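Side-chain contacts in hypothetical protein PSPTO_2114 (Pseudomonas syringae pv. tomato, PDB 2ODA), which is of unknown exact function but belongs to a Pseudomonas-specific subfamily of the HAD enzyme superfamily, probably with a novel biochemical function: residues Phe11-Cys16 with Thr67-Pro72; Gly125-Gly130 with Leu188-Gly193; Pro83-Gly86 with Pro90-Cys93. All coordinates share one frame; numbering follows the deposited sequence.

Contact 1. Residues Phe11-Cys16 with Thr67-Pro72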
ATOM      1  N   PHE B  11       8.297   8.172  -9.647  1.00  6.03           N
ATOM      2  CA  PHE B  11       9.459   9.074  -9.609  1.00  6.01           C
ATOM      3  C   PHE B  11       9.092  10.385  -8.947  1.00  6.28           C
ATOM      4  O   PHE B  11       8.052  10.961  -9.241  1.00  6.45           O
ATOM      5  CB  PHE B  11       9.907   9.449 -11.032  1.00  6.10           C
ATOM      6  CG  PHE B  11      10.491   8.324 -11.816  1.00  6.14           C
ATOM      7  CD1 PHE B  11       9.674   7.505 -12.599  1.00  7.65           C
ATOM      8  CD2 PHE B  11      11.863   8.113 -11.830  1.00  8.24           C
ATOM      9  CE1 PHE B  11      10.236   6.462 -13.365  1.00  9.24           C
ATOM     10  CE2 PHE B  11      12.433   7.087 -12.602  1.00  7.57           C
ATOM     11  CZ  PHE B  11      11.606   6.271 -13.371  1.00  7.50           C
ATOM     12  N   GLY B  12       9.955  10.892  -8.080  1.00  6.63           N
ATOM     13  CA  GLY B  12       9.865  12.323  -7.757  1.00  5.65           C
ATOM     14  C   GLY B  12      10.032  13.133  -9.050  1.00  6.18           C
ATOM     15  O   GLY B  12      10.692  12.693  -9.984  1.00  6.51           O
ATOM     16  N   LEU B  13       9.455  14.325  -9.110  1.00  5.68           N
ATOM     17  CA  LEU B  13       9.663  15.177 -10.259  1.00  6.61           C
ATOM     18  C   LEU B  13      10.885  16.094 -10.090  1.00  6.10           C
ATOM     19  O   LEU B  13      11.960  15.829 -10.666  1.00  4.84           O
ATOM     20  CB  LEU B  13       8.369  15.942 -10.603  1.00  5.81           C
ATOM     21  CG  LEU B  13       8.407  16.829 -11.861  1.00  7.39           C
ATOM     22  CD1 LEU B  13       8.547  16.030 -13.206  1.00  4.68           C
ATOM     23  CD2 LEU B  13       7.172  17.711 -11.857  1.00  5.20           C
ATOM     24  N   SER B  14      10.736  17.135  -9.275  1.00  5.75           N
ATOM     25  CA  SER B  14      11.845  18.041  -8.939  1.00  6.12           C
ATOM     26  C   SER B  14      12.982  17.319  -8.191  1.00  6.20           C
ATOM     27  O   SER B  14      12.732  16.530  -7.258  1.00  6.43           O
ATOM     28  CB  SER B  14      11.300  19.238  -8.126  1.00  6.27           C
ATOM     29  OG  SER B  14      12.346  20.000  -7.550  1.00  8.16           O
ATOM     30  N   GLY B  15      14.230  17.584  -8.582  1.00  6.59           N
ATOM     31  CA  GLY B  15      15.401  16.974  -7.927  1.00  6.66           C
ATOM     32  C   GLY B  15      15.498  15.483  -8.193  1.00  6.77           C
ATOM     33  O   GLY B  15      16.080  14.706  -7.398  1.00  6.37           O
ATOM     34  N   CYS B  16      14.911  15.061  -9.308  1.00  5.55           N
ATOM     35  CA  CYS B  16      14.915  13.646  -9.626  1.00  6.09           C
ATOM     36  C   CYS B  16      14.841  13.438 -11.146  1.00  5.77           C
ATOM     37  O   CYS B  16      15.866  13.156 -11.759  1.00  6.05           O
ATOM     38  CB  CYS B  16      13.804  12.935  -8.838  1.00  6.77           C
ATOM     39  SG  CYS B  16      13.566  11.202  -9.207  1.00  7.05           S
ATOM     40  N   THR B  67       3.595  21.839 -13.031  1.00  8.82           N
ATOM     41  CA  THR B  67       3.054  21.666 -14.386  1.00  9.10           C
ATOM     42  C   THR B  67       4.113  21.963 -15.460  1.00  9.78           C
ATOM     43  O   THR B  67       4.349  21.114 -16.327  1.00  9.23           O
ATOM     44  CB  THR B  67       1.688  22.419 -14.592  1.00 10.17           C
ATOM     45  OG1 THR B  67       0.689  21.765 -13.797  1.00  8.32           O
ATOM     46  CG2 THR B  67       1.241  22.397 -16.055  1.00 11.98           C
ATOM     47  N   PRO B  68       4.759  23.155 -15.410  1.00  9.20           N
ATOM     48  CA  PRO B  68       5.862  23.439 -16.342  1.00  8.94           C
ATOM     49  C   PRO B  68       7.033  22.456 -16.178  1.00  8.75           C
ATOM     50  O   PRO B  68       7.641  22.037 -17.186  1.00  8.06           O
ATOM     51  CB  PRO B  68       6.289  24.875 -15.965  1.00  9.35           C
ATOM     52  CG  PRO B  68       5.102  25.463 -15.298  1.00  9.22           C
ATOM     53  CD  PRO B  68       4.474  24.314 -14.546  1.00  9.60           C
ATOM     54  N   LEU B  69       7.363  22.090 -14.936  1.00  7.50           N
ATOM     55  CA  LEU B  69       8.428  21.091 -14.701  1.00  7.54           C
ATOM     56  C   LEU B  69       8.200  19.747 -15.395  1.00  7.65           C
ATOM     57  O   LEU B  69       9.169  19.081 -15.782  1.00  7.45           O
ATOM     58  CB  LEU B  69       8.637  20.818 -13.192  1.00  6.92           C
ATOM     59  CG  LEU B  69       9.424  21.849 -12.398  1.00  6.37           C
ATOM     60  CD1 LEU B  69       9.625  21.335 -10.971  1.00  5.60           C
ATOM     61  CD2 LEU B  69      10.782  22.101 -13.092  1.00  5.35           C
ATOM     62  N   ALA B  70       6.932  19.334 -15.528  1.00  6.71           N
ATOM     63  CA  ALA B  70       6.617  18.031 -16.112  1.00  7.88           C
ATOM     64  C   ALA B  70       6.648  18.022 -17.658  1.00  8.53           C
ATOM     65  O   ALA B  70       6.489  16.962 -18.282  1.00  8.25           O
ATOM     66  CB  ALA B  70       5.274  17.476 -15.568  1.00  8.03           C
ATOM     67  N   ALA B  71       6.886  19.190 -18.261  1.00  8.08           N
ATOM     68  CA  ALA B  71       6.956  19.307 -19.731  1.00  8.57           C
ATOM     69  C   ALA B  71       7.757  18.197 -20.445  1.00  8.99           C
ATOM     70  O   ALA B  71       7.231  17.604 -21.399  1.00  9.26           O
ATOM     71  CB  ALA B  71       7.415  20.707 -20.166  1.00  8.46           C
ATOM     72  N   PRO B  72       9.009  17.902 -20.005  1.00  8.91           N
ATOM     73  CA  PRO B  72       9.744  16.862 -20.723  1.00  9.24           C
ATOM     74  C   PRO B  72       9.286  15.401 -20.538  1.00  9.51           C
ATOM     75  O   PRO B  72       9.828  14.528 -21.210  1.00  9.46           O
ATOM     76  CB  PRO B  72      11.183  17.040 -20.211  1.00  9.65           C
ATOM     77  CG  PRO B  72      10.994  17.530 -18.815  1.00  9.35           C
ATOM     78  CD  PRO B  72       9.856  18.514 -18.958  1.00  8.46           C
TER
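Leu13 and Leu69 meet flank to flank, their side chains slanting across one another, and they supply most of the surface buried between Phe11-Cys16 and Thr67-Pro72. The closest touch is made by CD2 of Leu13, which lies 3.7 Å from CB of Leu69 and so presses on the root of that side chain. Leu13 CD2 also comes within 4.0 Å of Ala70 N and 4.2 Å of Ala70 CB. The other branch is used as well: Leu13 CD1 sits 4.0 Å from Ala70 CA, so the fork of the leucine is spread over the backbone joining Leu69 to Ala70. With CG anti to the backbone N (chi1 -176°), the Leu13 side chain is carried toward Thr67-Pro72, and CD1 and CD2 both reach that backbone. The main chain carrying it is the distinctive piece of the HAD fold. Strand 9-12 runs straight into a weakly bonded helical turn with a wider, pi-type bend at residues 13-16, consistent with the 'squiggle' that follows the first strand in this superfamily. The sequence here also aligns with the family's motif I, whose two aspartates would fall at the positions of Gly12 and Ser14. Leu69, with CG anti to its carbonyl carbon (chi1 -78°), sends CD1 back toward that turn, where it rests 3.9 Å from CB of Ser14. Only the carbon of the serine faces the leucine; its hydroxyl OG is hydrogen-bonded to Asp19, and its backbone N to Asp59. No hydrogen bond joins the two segments, and the apolar patch is continued by Trp57, which packs on both Leu13 and Ala70, and by Leu61, which touches Ser14 and Leu69.

Contact 2. Residues Gly125-Gly130 with Leu188-Gly193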
ATOM      1  N   GLY B 125       5.212   0.962   1.778  1.00  6.15           N
ATOM      2  CA  GLY B 125       5.571  -0.443   1.593  1.00  6.26           C
ATOM      3  C   GLY B 125       6.331  -0.726   0.311  1.00  7.03           C
ATOM      4  O   GLY B 125       6.479  -1.890  -0.068  1.00  6.11           O
ATOM      5  N   LEU B 126       6.798   0.333  -0.366  1.00  5.92           N
ATOM      6  CA  LEU B 126       7.501   0.171  -1.649  1.00  6.69           C
ATOM      7  C   LEU B 126       8.994  -0.118  -1.503  1.00  5.92           C
ATOM      8  O   LEU B 126       9.598   0.124  -0.450  1.00  4.68           O
ATOM      9  CB  LEU B 126       7.317   1.422  -2.537  1.00  6.37           C
ATOM     10  CG  LEU B 126       5.964   1.499  -3.276  1.00  8.97           C
ATOM     11  CD1 LEU B 126       4.894   2.054  -2.358  1.00  9.97           C
ATOM     12  CD2 LEU B 126       6.050   2.370  -4.537  1.00  8.94           C
ATOM     13  N   TRP B 127       9.572  -0.655  -2.583  1.00  5.74           N
ATOM     14  CA  TRP B 127      11.014  -0.616  -2.794  1.00  5.81           C
ATOM     15  C   TRP B 127      11.385   0.842  -3.053  1.00  5.20           C
ATOM     16  O   TRP B 127      10.606   1.600  -3.643  1.00  5.51           O
ATOM     17  CB  TRP B 127      11.418  -1.460  -4.017  1.00  5.74           C
ATOM     18  CG  TRP B 127      11.389  -2.954  -3.754  1.00  5.18           C
ATOM     19  CD1 TRP B 127      10.369  -3.830  -4.041  1.00  7.73           C
ATOM     20  CD2 TRP B 127      12.431  -3.724  -3.164  1.00  4.49           C
ATOM     21  NE1 TRP B 127      10.725  -5.116  -3.658  1.00  6.19           N
ATOM     22  CE2 TRP B 127      11.983  -5.074  -3.109  1.00  7.33           C
ATOM     23  CE3 TRP B 127      13.701  -3.407  -2.658  1.00  5.54           C
ATOM     24  CZ2 TRP B 127      12.763  -6.102  -2.557  1.00  7.25           C
ATOM     25  CZ3 TRP B 127      14.486  -4.432  -2.117  1.00  6.80           C
ATOM     26  CH2 TRP B 127      14.009  -5.769  -2.080  1.00  6.89           C
ATOM     27  N   THR B 128      12.580   1.231  -2.617  1.00  5.59           N
ATOM     28  CA  THR B 128      13.057   2.618  -2.823  1.00  5.31           C
ATOM     29  C   THR B 128      14.461   2.689  -3.408  1.00  5.19           C
ATOM     30  O   THR B 128      15.337   1.924  -3.024  1.00  5.71           O
ATOM     31  CB  THR B 128      13.030   3.464  -1.505  1.00  5.45           C
ATOM     32  OG1 THR B 128      13.845   2.845  -0.505  1.00  4.65           O
ATOM     33  CG2 THR B 128      11.614   3.562  -0.958  1.00  5.22           C
ATOM     34  N   ILE B 129      14.659   3.621  -4.338  1.00  4.90           N
ATOM     35  CA  ILE B 129      15.967   3.912  -4.903  1.00  5.29           C
ATOM     36  C   ILE B 129      16.207   5.389  -4.625  1.00  5.47           C
ATOM     37  O   ILE B 129      15.367   6.222  -4.967  1.00  6.35           O
ATOM     38  CB  ILE B 129      16.026   3.644  -6.446  1.00  4.47           C
ATOM     39  CG1 ILE B 129      15.787   2.147  -6.718  1.00  6.12           C
ATOM     40  CG2 ILE B 129      17.370   4.202  -7.069  1.00  4.62           C
ATOM     41  CD1 ILE B 129      15.504   1.752  -8.222  1.00  6.10           C
ATOM     42  N   GLY B 130      17.328   5.684  -3.977  1.00  5.85           N
ATOM     43  CA  GLY B 130      17.739   7.044  -3.672  1.00  5.49           C
ATOM     44  C   GLY B 130      18.739   7.561  -4.691  1.00  5.71           C
ATOM     45  O   GLY B 130      19.501   6.788  -5.292  1.00  5.38           O
ATOM     46  N   LEU B 188      17.121  -9.304  -8.717  1.00  9.40           N
ATOM     47  CA  LEU B 188      17.936 -10.408  -8.195  1.00  9.92           C
ATOM     48  C   LEU B 188      17.729 -10.593  -6.703  1.00  9.40           C
ATOM     49  O   LEU B 188      17.473 -11.712  -6.246  1.00 10.39           O
ATOM     50  CB  LEU B 188      19.428 -10.194  -8.511  1.00  9.58           C
ATOM     51  CG  LEU B 188      20.475 -11.293  -8.196  1.00 10.57           C
ATOM     52  CD1 LEU B 188      20.143 -12.676  -8.838  1.00 10.59           C
ATOM     53  CD2 LEU B 188      21.901 -10.827  -8.636  1.00 10.71           C
ATOM     54  N   ARG B 189      17.824  -9.509  -5.935  1.00  9.04           N
ATOM     55  CA  ARG B 189      17.459  -9.563  -4.491  1.00  8.84           C
ATOM     56  C   ARG B 189      16.056 -10.155  -4.240  1.00  9.35           C
ATOM     57  O   ARG B 189      15.887 -11.048  -3.401  1.00  8.34           O
ATOM     58  CB  ARG B 189      17.616  -8.186  -3.814  1.00  8.23           C
ATOM     59  CG  ARG B 189      19.069  -7.795  -3.646  1.00  8.12           C
ATOM     60  CD  ARG B 189      19.283  -6.283  -3.548  1.00  8.07           C
ATOM     61  NE  ARG B 189      18.618  -5.726  -2.374  1.00  7.90           N
ATOM     62  CZ  ARG B 189      18.716  -4.463  -1.982  1.00  7.50           C
ATOM     63  NH1 ARG B 189      19.488  -3.624  -2.657  1.00  8.07           N
ATOM     64  NH2 ARG B 189      18.061  -4.052  -0.894  1.00  8.24           N
ATOM     65  N   ARG B 190      15.078  -9.713  -5.026  1.00  9.88           N
ATOM     66  CA  ARG B 190      13.709 -10.248  -4.956  1.00  9.78           C
ATOM     67  C   ARG B 190      13.659 -11.743  -5.247  1.00 10.71           C
ATOM     68  O   ARG B 190      12.910 -12.483  -4.591  1.00 10.04           O
ATOM     69  CB  ARG B 190      12.782  -9.498  -5.917  1.00 10.19           C
ATOM     70  CG  ARG B 190      12.450  -8.071  -5.440  1.00  9.69           C
ATOM     71  CD  ARG B 190      11.549  -7.343  -6.416  1.00  9.14           C
ATOM     72  NE  ARG B 190      10.267  -8.028  -6.601  1.00 11.77           N
ATOM     73  CZ  ARG B 190       9.516  -7.913  -7.692  1.00 13.53           C
ATOM     74  NH1 ARG B 190       9.894  -7.121  -8.674  1.00 13.08           N
ATOM     75  NH2 ARG B 190       8.375  -8.577  -7.796  1.00 15.97           N
ATOM     76  N   SER B 191      14.470 -12.178  -6.215  1.00 11.29           N
ATOM     77  CA  SER B 191      14.534 -13.582  -6.609  1.00 12.19           C
ATOM     78  C   SER B 191      15.050 -14.435  -5.447  1.00 12.55           C
ATOM     79  O   SER B 191      14.726 -15.617  -5.352  1.00 12.63           O
ATOM     80  CB  SER B 191      15.401 -13.755  -7.877  1.00 11.19           C
ATOM     81  OG  SER B 191      16.794 -13.805  -7.571  1.00 10.21           O
ATOM     82  N   LYS B 192      15.828 -13.815  -4.558  1.00 12.98           N
ATOM     83  CA  LYS B 192      16.395 -14.465  -3.370  1.00 13.33           C
ATOM     84  C   LYS B 192      15.500 -14.321  -2.135  1.00 13.55           C
ATOM     85  O   LYS B 192      15.923 -14.601  -1.007  1.00 13.22           O
ATOM     86  CB  LYS B 192      17.802 -13.918  -3.070  1.00 13.80           C
ATOM     87  CG  LYS B 192      18.795 -14.156  -4.194  1.00 13.48           C
ATOM     88  CD  LYS B 192      20.085 -13.350  -4.007  1.00 14.48           C
ATOM     89  CE  LYS B 192      21.038 -13.647  -5.171  1.00 16.90           C
ATOM     90  NZ  LYS B 192      22.436 -13.215  -4.903  1.00 18.56           N
ATOM     91  N   GLY B 193      14.272 -13.857  -2.351  1.00 13.17           N
ATOM     92  CA  GLY B 193      13.285 -13.780  -1.278  1.00 12.40           C
ATOM     93  C   GLY B 193      13.221 -12.457  -0.530  1.00 12.12           C
ATOM     94  O   GLY B 193      12.402 -12.320   0.390  1.00 12.69           O
TER
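Two consecutive arginines, Arg189 and Arg190, close on the indole of Trp127, yet they use quite different parts of themselves. Arg190 offers its hydrocarbon: CG comes to 3.5 Å from Trp127 CZ2, and CD stands 3.6 Å from Trp127 NE1, so the methylenes follow the ring from its six-membered part to the pyrrole nitrogen. A bend at chi3 (60°) then carries the guanidinium past the indole, to which it is inclined by 45°, and NH1 ends in a hydrogen bond to the backbone O of Thr5. Arg189 brings its polar end instead. Its NH2 arrives at the rim of the indole, in the ring plane, 3.8 Å from Trp127 CZ3, with the guanidinium standing nearly upright to the ring at 81°. That is an edge approach, so the charge is not laid over the pi face. What holds this guanidinium lies outside the two segments, where NE forms a salt bridge with Glu194 and NH1 is hydrogen-bonded to the O of His170, whose own ring also meets Trp127. No hydrogen bond crosses between Gly125-Gly130 and Leu188-Gly193; between these segments the buried tryptophan is held by van der Waals contact alone. The helix bearing the arginines finishes here in a Schellman motif with Gly193 at positive phi, and in its last turn Ser191 OG donates to Leu188 O, 2.6 Å away, on a carbonyl lone pair. Ile186 adds to the cover on Trp127. Two residues further along the strand, Ile129 packs against Leu179, Cys182 and Leu183 of the same helix. The arrangement is that of a Rossmann-like HAD core, with the closing helix 179-191 laid against strand 127-131 of the parallel sheet.

Contact 3. Residues Pro83-Gly86 with Pro90-Cys93; sequences PTAG and PDAC
The loop Pro83-Gly86 swings back beside the start of helix 91-99, bringing the CA atoms of Pro83 and Ala92 to within 5.3 Å of each other. This is the connection that leads from strand 78-79, an outermost strand of the HAD-type parallel sheet, into the next helix, and the contact folds the loop against the helix it feeds. Pro83 makes the apolar part. Pro83 CG lies 3.8 Å from Ala92 CB, and Pro83 CB 3.8 Å from Asp91 CB, so one edge of the pyrrolidine bridges two neighbouring helix residues. Asp91 CB is also approached by Ala85 O, at 3.7 Å, from much the same side as the proline. With CG anti to the carbonyl carbon (chi1 -59°), Asp91 OD2 is brought to 3.8 Å from Ala85 CB. Met98 of the second subunit also packs on Asp91, and Val102 of that subunit on Pro90, which places the contact near the dimer interface. Direct hydrogen bonds between the segments are absent, and two waters take their place. Water 1 accepts from Ala92 N at 2.9 Å and donates to Ala85 O. Water 2 accepts from Ala85 N and donates a hydrogen bond to Asp91 OD2, 2.6 Å away.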
ATOM      1  N   PRO B  83      -2.134  14.099  -2.877  1.00 13.17           N
ATOM      2  CA  PRO B  83      -2.920  13.604  -1.745  1.00 13.21           C
ATOM      3  C   PRO B  83      -3.370  14.721  -0.827  1.00 13.53           C
ATOM      4  O   PRO B  83      -2.759  15.790  -0.797  1.00 13.24           O
ATOM      5  CB  PRO B  83      -1.914  12.740  -0.991  1.00 13.69           C
ATOM      6  CG  PRO B  83      -0.616  13.460  -1.205  1.00 12.78           C
ATOM      7  CD  PRO B  83      -0.686  13.965  -2.633  1.00 12.83           C
ATOM      8  N   THR B  84      -4.413  14.461  -0.047  1.00 13.48           N
ATOM      9  CA  THR B  84      -4.792  15.369   1.020  1.00 14.13           C
ATOM     10  C   THR B  84      -3.749  15.388   2.128  1.00 13.41           C
ATOM     11  O   THR B  84      -3.390  16.451   2.619  1.00 13.35           O
ATOM     12  CB  THR B  84      -6.180  14.983   1.608  1.00 14.05           C
ATOM     13  OG1 THR B  84      -7.087  14.817   0.523  1.00 19.01           O
ATOM     14  CG2 THR B  84      -6.688  16.079   2.503  1.00 14.77           C
ATOM     15  N   ALA B  85      -3.268  14.209   2.520  1.00 12.25           N
ATOM     16  CA  ALA B  85      -2.277  14.096   3.589  1.00 11.86           C
ATOM     17  C   ALA B  85      -0.905  13.954   2.918  1.00 11.71           C
ATOM     18  O   ALA B  85      -0.682  13.000   2.163  1.00 10.74           O
ATOM     19  CB  ALA B  85      -2.572  12.873   4.483  1.00 12.13           C
ATOM     20  N   GLY B  86      -0.024  14.919   3.176  1.00 10.74           N
ATOM     21  CA  GLY B  86       1.273  15.027   2.486  1.00 10.77           C
ATOM     22  C   GLY B  86       2.349  14.137   3.062  1.00 10.26           C
ATOM     23  O   GLY B  86       2.113  13.433   4.035  1.00 10.41           O
ATOM     24  N   PRO B  90       1.910   7.701   3.591  1.00  8.43           N
ATOM     25  CA  PRO B  90       2.013   6.823   2.401  1.00  8.39           C
ATOM     26  C   PRO B  90       1.101   7.229   1.226  1.00  8.35           C
ATOM     27  O   PRO B  90       1.309   6.770   0.080  1.00  7.94           O
ATOM     28  CB  PRO B  90       1.559   5.444   2.937  1.00  8.27           C
ATOM     29  CG  PRO B  90       0.692   5.790   4.166  1.00  9.38           C
ATOM     30  CD  PRO B  90       1.409   6.973   4.772  1.00  8.36           C
ATOM     31  N   ASP B  91       0.101   8.065   1.523  1.00  8.58           N
ATOM     32  CA  ASP B  91      -0.951   8.473   0.571  1.00  9.41           C
ATOM     33  C   ASP B  91      -0.456   8.862  -0.832  1.00  8.94           C
ATOM     34  O   ASP B  91      -1.002   8.405  -1.825  1.00  8.08           O
ATOM     35  CB  ASP B  91      -1.754   9.644   1.127  1.00  9.55           C
ATOM     36  CG  ASP B  91      -2.420   9.328   2.444  1.00  9.37           C
ATOM     37  OD1 ASP B  91      -1.782   8.696   3.313  1.00 10.42           O
ATOM     38  OD2 ASP B  91      -3.590   9.723   2.595  1.00  9.17           O
ATOM     39  N   ALA B  92       0.555   9.727  -0.909  1.00  8.82           N
ATOM     40  CA  ALA B  92       1.064  10.157  -2.201  1.00  8.53           C
ATOM     41  C   ALA B  92       1.458   8.955  -3.087  1.00  8.52           C
ATOM     42  O   ALA B  92       1.208   8.953  -4.291  1.00  8.34           O
ATOM     43  CB  ALA B  92       2.232  11.082  -2.019  1.00  8.19           C
ATOM     44  N   CYS B  93       2.076   7.941  -2.488  1.00  8.57           N
ATOM     45  CA  CYS B  93       2.526   6.767  -3.250  1.00  8.00           C
ATOM     46  C   CYS B  93       1.378   5.816  -3.601  1.00  8.99           C
ATOM     47  O   CYS B  93       1.270   5.342  -4.745  1.00  8.16           O
ATOM     48  CB  CYS B  93       3.612   6.034  -2.478  1.00  7.80           C
ATOM     49  SG  CYS B  93       5.145   7.023  -2.370  1.00  7.88           S
TER
HETATM   50  O   HOH W   1       1.593  11.576   1.076  1.00  7.76           O
HETATM   51  O   HOH W   2      -4.626  11.832   1.454  1.00 21.07           O

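Overall arrangement
From the N terminus, contact 1 comes first, tying the turn after strand 9-12 to the end of helix 63-69 and closing a long loop that includes strand 55-58. Contact 3 follows, a short closure folding the loop after strand 78-79 onto the start of helix 91-99. Contact 2 opens last and joins strand 127-131 to the C-terminal helix 179-191. The three are in series; none encloses or crosses another. Contacts 1 and 2 reach the same sheet from opposite sides of the chain's centre, their own centres 24 Å apart. Contacts 2 and 3 touch directly, where Leu126 CD1 packs 4.2 Å from Cys93 CB.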